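Local coordinates for protein MFP2b (Ascaris suum, PDB 2BJR) that enhances the polymerization of major sperm protein (MSP) that drives the amoeboid motility of Ascaris sperm, at residues 32-37 against 268-273; 46-51 against 64-69. One frame throughout, in Å; residues are numbered along the deposited sequence.

Interaction 1: 32-37 against 268-273; sequences NMYVAL and SIQILY
Tyr34 and Gln270 reach for each other from opposite directions, phenol against amide, and meet where the hydroxyl OH of Tyr34 lies 3.3 Å from NE2 of Gln270. The ring plane and the amide plane stand nearly perpendicular, 84° apart, and the approach of NE2 is oblique to the ring. The angle at this pair is too poor for a hydrogen bond, so the two polar ends are neighbours in van der Waals contact, with CD of Gln270 following at 3.9 Å from Tyr34 OH. Gln270 gets this far because its chain is extended beyond CG (chi2 178°), which sends the amide straight out from its strand. Asn32 comes in from the flank: its side chain crosses that of Gln270 at about a right angle, the two amide planes are 55° apart, and Asn32 OD1 stays 4.2 Å from Gln270 NE2.

Each polar end is gripped by something beyond this pair. Tyr34 OH is hydrogen-bonded to OD1 of Asp197 on strand 194-199, Asn32 OD1 takes the backbone N of Asn51, and Gln270 OE1 receives both NE2 of Gln31 and NZ of Lys26. Phe20 lies against the Tyr34 ring, and Trp195, Leu232 and Tyr234 pack round the Gln270 side chain.

The contact is where strand 34-40, in the first of the two Cytosolic motility protein regions, abuts strand 268-274 in the second. Only 87 Å² is buried between the two segments. With the amide oxygen of Gln270 committed to a lysine and another amide, its rotation is probably fixed, and the nearby positive charge would probably polarise the amide. The chemistry implies a buried polar cluster in which direct hydrogen bonds, Tyr34 to Asp197 and Gln270 to Gln31 and Lys26, run between the regions, while Tyr34 and Gln270 only touch.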
loop_
_atom_site.group_PDB
_atom_site.type_symbol
_atom_site.label_atom_id
_atom_site.label_comp_id
_atom_site.label_asym_id
_atom_site.label_seq_id
_atom_site.Cartn_x
_atom_site.Cartn_y
_atom_site.Cartn_z
ATOM N N ASN A 32 0.050 -4.138 -1.405
ATOM C CA ASN A 32 0.394 -3.993 -2.799
ATOM C C ASN A 32 -0.602 -4.713 -3.662
ATOM O O ASN A 32 -0.247 -5.628 -4.408
ATOM C CB ASN A 32 1.768 -4.502 -3.024
ATOM C CG ASN A 32 2.293 -4.262 -4.449
ATOM O OD1 ASN A 32 1.907 -3.320 -5.113
ATOM N ND2 ASN A 32 3.235 -5.132 -4.890
HETATM N N MSE A 33 -1.851 -4.342 -3.492
HETATM C CA MSE A 33 -2.956 -4.988 -4.194
HETATM C C MSE A 33 -4.013 -3.911 -4.406
HETATM O O MSE A 33 -4.504 -3.349 -3.428
HETATM C CB MSE A 33 -3.509 -6.164 -3.386
HETATM C CG MSE A 33 -4.557 -6.963 -4.109
HETATM SE SE MSE A 33 -5.052 -8.533 -3.041
HETATM C CE MSE A 33 -3.235 -9.411 -3.103
ATOM N N TYR A 34 -4.386 -3.656 -5.682
ATOM C CA TYR A 34 -5.273 -2.560 -6.059
ATOM C C TYR A 34 -6.453 -3.098 -6.881
ATOM O O TYR A 34 -6.303 -4.069 -7.611
ATOM C CB TYR A 34 -4.532 -1.470 -6.846
ATOM C CG TYR A 34 -3.288 -0.935 -6.166
ATOM C CD1 TYR A 34 -2.075 -1.612 -6.231
ATOM C CD2 TYR A 34 -3.308 0.285 -5.516
ATOM C CE1 TYR A 34 -0.942 -1.122 -5.601
ATOM C CE2 TYR A 34 -2.186 0.783 -4.917
ATOM C CZ TYR A 34 -1.025 0.106 -4.965
ATOM O OH TYR A 34 0.071 0.683 -4.404
ATOM N N VAL A 35 -7.590 -2.415 -6.762
ATOM C CA VAL A 35 -8.821 -2.799 -7.424
ATOM C C VAL A 35 -8.689 -2.485 -8.913
ATOM O O VAL A 35 -8.465 -1.320 -9.313
ATOM C CB VAL A 35 -10.076 -2.079 -6.794
ATOM C CG1 VAL A 35 -11.325 -2.604 -7.424
ATOM C CG2 VAL A 35 -10.118 -2.320 -5.298
ATOM N N ALA A 36 -8.913 -3.507 -9.740
ATOM C CA ALA A 36 -8.710 -3.410 -11.178
ATOM C C ALA A 36 -9.867 -3.973 -11.952
ATOM O O ALA A 36 -10.691 -4.731 -11.441
ATOM C CB ALA A 36 -7.442 -4.077 -11.611
ATOM N N LEU A 37 -9.931 -3.523 -13.189
ATOM C CA LEU A 37 -11.063 -3.802 -14.093
ATOM C C LEU A 37 -10.580 -4.063 -15.515
ATOM O O LEU A 37 -9.723 -3.360 -16.057
ATOM C CB LEU A 37 -12.039 -2.611 -14.084
ATOM C CG LEU A 37 -13.200 -2.641 -15.109
ATOM C CD1 LEU A 37 -14.200 -3.786 -14.803
ATOM C CD2 LEU A 37 -13.872 -1.259 -15.069
ATOM N N SER A 268 6.186 4.027 -9.843
ATOM C CA SER A 268 5.287 4.007 -8.697
ATOM C C SER A 268 5.993 3.549 -7.402
ATOM O O SER A 268 6.650 2.517 -7.389
ATOM C CB SER A 268 4.079 3.130 -8.981
ATOM O OG SER A 268 3.162 3.766 -9.869
ATOM N N ILE A 269 5.856 4.351 -6.342
ATOM C CA ILE A 269 6.369 4.040 -5.003
ATOM C C ILE A 269 5.292 4.303 -3.968
ATOM O O ILE A 269 4.226 4.823 -4.285
ATOM C CB ILE A 269 7.601 4.895 -4.625
ATOM C CG1 ILE A 269 7.233 6.377 -4.615
ATOM C CG2 ILE A 269 8.751 4.575 -5.560
ATOM C CD1 ILE A 269 8.333 7.235 -3.953
ATOM N N GLN A 270 5.553 3.885 -2.727
ATOM C CA GLN A 270 4.625 4.166 -1.627
ATOM C C GLN A 270 5.391 4.976 -0.580
ATOM O O GLN A 270 6.503 4.611 -0.199
ATOM C CB GLN A 270 4.056 2.901 -1.053
ATOM C CG GLN A 270 3.215 2.123 -2.082
ATOM C CD GLN A 270 2.671 0.814 -1.514
ATOM O OE1 GLN A 270 2.352 0.753 -0.352
ATOM N NE2 GLN A 270 2.497 -0.207 -2.368
ATOM N N ILE A 271 4.793 6.064 -0.151
ATOM C CA ILE A 271 5.428 6.925 0.823
ATOM C C ILE A 271 4.755 6.771 2.170
ATOM O O ILE A 271 3.526 6.886 2.301
ATOM C CB ILE A 271 5.393 8.379 0.367
ATOM C CG1 ILE A 271 6.203 8.574 -0.946
ATOM C CG2 ILE A 271 5.937 9.294 1.497
ATOM C CD1 ILE A 271 6.170 9.972 -1.559
ATOM N N LEU A 272 5.573 6.553 3.211
ATOM C CA LEU A 272 5.036 6.377 4.555
ATOM C C LEU A 272 4.634 7.760 5.134
ATOM O O LEU A 272 5.383 8.719 4.996
ATOM C CB LEU A 272 6.079 5.680 5.475
ATOM C CG LEU A 272 5.610 5.393 6.885
ATOM C CD1 LEU A 272 4.494 4.430 6.887
ATOM C CD2 LEU A 272 6.739 4.847 7.704
ATOM N N TYR A 273 3.450 7.827 5.735
ATOM C CA TYR A 273 2.946 9.043 6.343
ATOM C C TYR A 273 2.759 8.862 7.840
ATOM O O TYR A 273 2.328 7.803 8.295
ATOM C CB TYR A 273 1.580 9.405 5.780
ATOM C CG TYR A 273 1.535 10.147 4.468
ATOM C CD1 TYR A 273 2.667 10.564 3.798
ATOM C CD2 TYR A 273 0.302 10.441 3.905
ATOM C CE1 TYR A 273 2.572 11.281 2.593
ATOM C CE2 TYR A 273 0.195 11.160 2.709
ATOM C CZ TYR A 273 1.324 11.580 2.064
ATOM O OH TYR A 273 1.191 12.281 0.887
#

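Interaction 2: 46-51 against 64-69; sequences HGRAWN and KSELTG
The guanidinium of Arg48 and the carboxylate of Glu66 are tilted against each other, their planes 42° apart, and OE2 of Glu66 comes up obliquely to NH2 of Arg48 at 3.6 Å, a long salt bridge. That oxygen lies well off the guanidinium plane, on the same side as the indole of Trp50. The indole is nearly parallel to the guanidinium, about 15° apart, with NH1 of Arg48 3.6 Å from CZ3 of Trp50, above the ring plane but beyond the rim.

Strands 43-52, 55-62 and 65-67 form an antiparallel meander at one end of a six-stranded sheet, so Arg48 and Glu66 sit on strands that are not neighbours and their side chains must span strand 55-62 between them. They cross at about a right angle. Glu66 makes its share of the distance with a fully stretched chain, CG anti to the backbone N (chi1 175°), and Arg48 with one extended from CG to NE. Ser59, on the middle strand, holds Glu66 OE2 through its OG. Arg48 NH2 donates to the carbonyl of Ser144 on strand 140-145 of the neighbouring four-stranded sheet, and Glu66 OE1 accepts from Gly147 N in the turn that follows that strand.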
loop_
_atom_site.group_PDB
_atom_site.type_symbol
_atom_site.label_atom_id
_atom_site.label_comp_id
_atom_site.label_asym_id
_atom_site.label_seq_id
_atom_site.Cartn_x
_atom_site.Cartn_y
_atom_site.Cartn_z
ATOM N N HIS A 46 -13.860 -7.788 -12.687
ATOM C CA HIS A 46 -12.861 -7.213 -11.777
ATOM C C HIS A 46 -11.729 -8.192 -11.456
ATOM O O HIS A 46 -11.898 -9.409 -11.609
ATOM C CB HIS A 46 -13.564 -6.663 -10.532
ATOM C CG HIS A 46 -14.420 -5.489 -10.831
ATOM N ND1 HIS A 46 -15.774 -5.603 -10.990
ATOM C CD2 HIS A 46 -14.127 -4.174 -10.982
ATOM C CE1 HIS A 46 -16.282 -4.413 -11.280
ATOM N NE2 HIS A 46 -15.308 -3.524 -11.269
ATOM N N GLY A 47 -10.593 -7.643 -11.018
ATOM C CA GLY A 47 -9.387 -8.385 -10.748
ATOM C C GLY A 47 -8.511 -7.482 -9.899
ATOM O O GLY A 47 -9.013 -6.575 -9.194
ATOM N N ARG A 48 -7.219 -7.703 -10.001
ATOM C CA ARG A 48 -6.268 -7.058 -9.142
ATOM C C ARG A 48 -5.038 -6.618 -9.896
ATOM O O ARG A 48 -4.596 -7.270 -10.856
ATOM C CB ARG A 48 -5.963 -7.958 -7.936
ATOM C CG ARG A 48 -5.218 -9.228 -8.258
ATOM C CD ARG A 48 -5.392 -10.378 -7.228
ATOM N NE ARG A 48 -4.835 -11.650 -7.753
ATOM C CZ ARG A 48 -3.550 -11.873 -7.798
ATOM N NH1 ARG A 48 -2.739 -10.944 -7.366
ATOM N NH2 ARG A 48 -3.037 -12.980 -8.311
ATOM N N ALA A 49 -4.470 -5.494 -9.465
ATOM C CA ALA A 49 -3.226 -5.007 -9.961
ATOM C C ALA A 49 -2.248 -4.857 -8.796
ATOM O O ALA A 49 -2.677 -4.817 -7.618
ATOM C CB ALA A 49 -3.424 -3.673 -10.630
ATOM N N TRP A 50 -0.968 -4.824 -9.130
ATOM C CA TRP A 50 0.096 -4.633 -8.128
ATOM C C TRP A 50 1.305 -4.007 -8.745
ATOM O O TRP A 50 1.451 -3.964 -9.963
ATOM C CB TRP A 50 0.456 -5.938 -7.438
ATOM C CG TRP A 50 1.110 -6.995 -8.319
ATOM C CD1 TRP A 50 2.444 -7.188 -8.499
ATOM C CD2 TRP A 50 0.457 -7.978 -9.120
ATOM N NE1 TRP A 50 2.667 -8.237 -9.359
ATOM C CE2 TRP A 50 1.460 -8.744 -9.751
ATOM C CE3 TRP A 50 -0.888 -8.303 -9.369
ATOM C CZ2 TRP A 50 1.172 -9.813 -10.627
ATOM C CZ3 TRP A 50 -1.173 -9.363 -10.249
ATOM C CH2 TRP A 50 -0.145 -10.117 -10.838
ATOM N N ASN A 51 2.135 -3.421 -7.894
ATOM C CA ASN A 51 3.369 -2.824 -8.280
ATOM C C ASN A 51 4.501 -3.860 -8.379
ATOM O O ASN A 51 4.783 -4.563 -7.405
ATOM C CB ASN A 51 3.756 -1.805 -7.195
ATOM C CG ASN A 51 5.021 -1.020 -7.516
ATOM O OD1 ASN A 51 5.961 -1.511 -8.179
ATOM N ND2 ASN A 51 5.106 0.184 -6.908
ATOM N N LYS A 64 -11.430 -19.909 -17.197
ATOM C CA LYS A 64 -10.792 -20.726 -16.167
ATOM C C LYS A 64 -9.236 -20.602 -16.113
ATOM O O LYS A 64 -8.538 -21.499 -15.653
ATOM C CB LYS A 64 -11.171 -22.195 -16.380
ATOM C CG LYS A 64 -11.073 -23.022 -15.160
ATOM C CD LYS A 64 -11.792 -24.395 -15.266
ATOM C CE LYS A 64 -12.242 -24.863 -13.860
ATOM N NZ LYS A 64 -13.529 -24.188 -13.356
ATOM N N SER A 65 -8.705 -19.479 -16.549
ATOM C CA SER A 65 -7.278 -19.290 -16.584
ATOM C C SER A 65 -6.962 -17.996 -15.892
ATOM O O SER A 65 -7.836 -17.144 -15.737
ATOM C CB SER A 65 -6.794 -19.229 -18.030
ATOM O OG SER A 65 -7.065 -20.497 -18.645
ATOM N N GLU A 66 -5.721 -17.850 -15.473
ATOM C CA GLU A 66 -5.272 -16.562 -14.970
ATOM C C GLU A 66 -4.676 -15.762 -16.117
ATOM O O GLU A 66 -3.702 -16.195 -16.749
ATOM C CB GLU A 66 -4.236 -16.761 -13.869
ATOM C CG GLU A 66 -3.659 -15.417 -13.427
ATOM C CD GLU A 66 -2.603 -15.550 -12.339
ATOM O OE1 GLU A 66 -1.730 -16.482 -12.443
ATOM O OE2 GLU A 66 -2.624 -14.706 -11.427
ATOM N N LEU A 67 -5.246 -14.607 -16.424
ATOM C CA LEU A 67 -4.704 -13.751 -17.474
ATOM C C LEU A 67 -3.921 -12.619 -16.826
ATOM O O LEU A 67 -4.464 -11.884 -15.983
ATOM C CB LEU A 67 -5.818 -13.112 -18.274
ATOM C CG LEU A 67 -6.883 -13.934 -19.035
ATOM C CD1 LEU A 67 -7.339 -13.171 -20.298
ATOM C CD2 LEU A 67 -6.442 -15.304 -19.389
ATOM N N THR A 68 -2.676 -12.472 -17.232
ATOM C CA THR A 68 -1.772 -11.481 -16.678
ATOM C C THR A 68 -1.050 -10.729 -17.742
ATOM O O THR A 68 -0.645 -9.604 -17.520
ATOM C CB THR A 68 -0.726 -12.116 -15.765
ATOM O OG1 THR A 68 -0.037 -13.179 -16.461
ATOM C CG2 THR A 68 -1.375 -12.794 -14.598
ATOM N N GLY A 69 -0.800 -11.343 -18.887
ATOM C CA GLY A 69 -0.026 -10.607 -19.884
ATOM C C GLY A 69 -0.723 -9.419 -20.566
ATOM O O GLY A 69 -1.930 -9.427 -20.744
#

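In the fold
Interaction 1 is a core contact, centred about 4 Å from the centre of the chain, whereas interaction 2 lies at the surface, about 18 Å out. Both draw on the same six-stranded sheet: strands 34-40 and 43-52 are antiparallel neighbours in it, tied by Tyr34 N to Ala49 O at 2.8 Å. From that shared pair they diverge. Interaction 1 leads across to the second Cytosolic motility protein region, while interaction 2 stays local, nested in sequence within the loop that interaction 1 closes. Their chemistry follows: the groups that touch are neutral inside, though Asp197 and Lys26 bond to them, and oppositely charged outside. Asn51 of 46-51 bonds Asn32 and the Ser268 carbonyl of interaction 1.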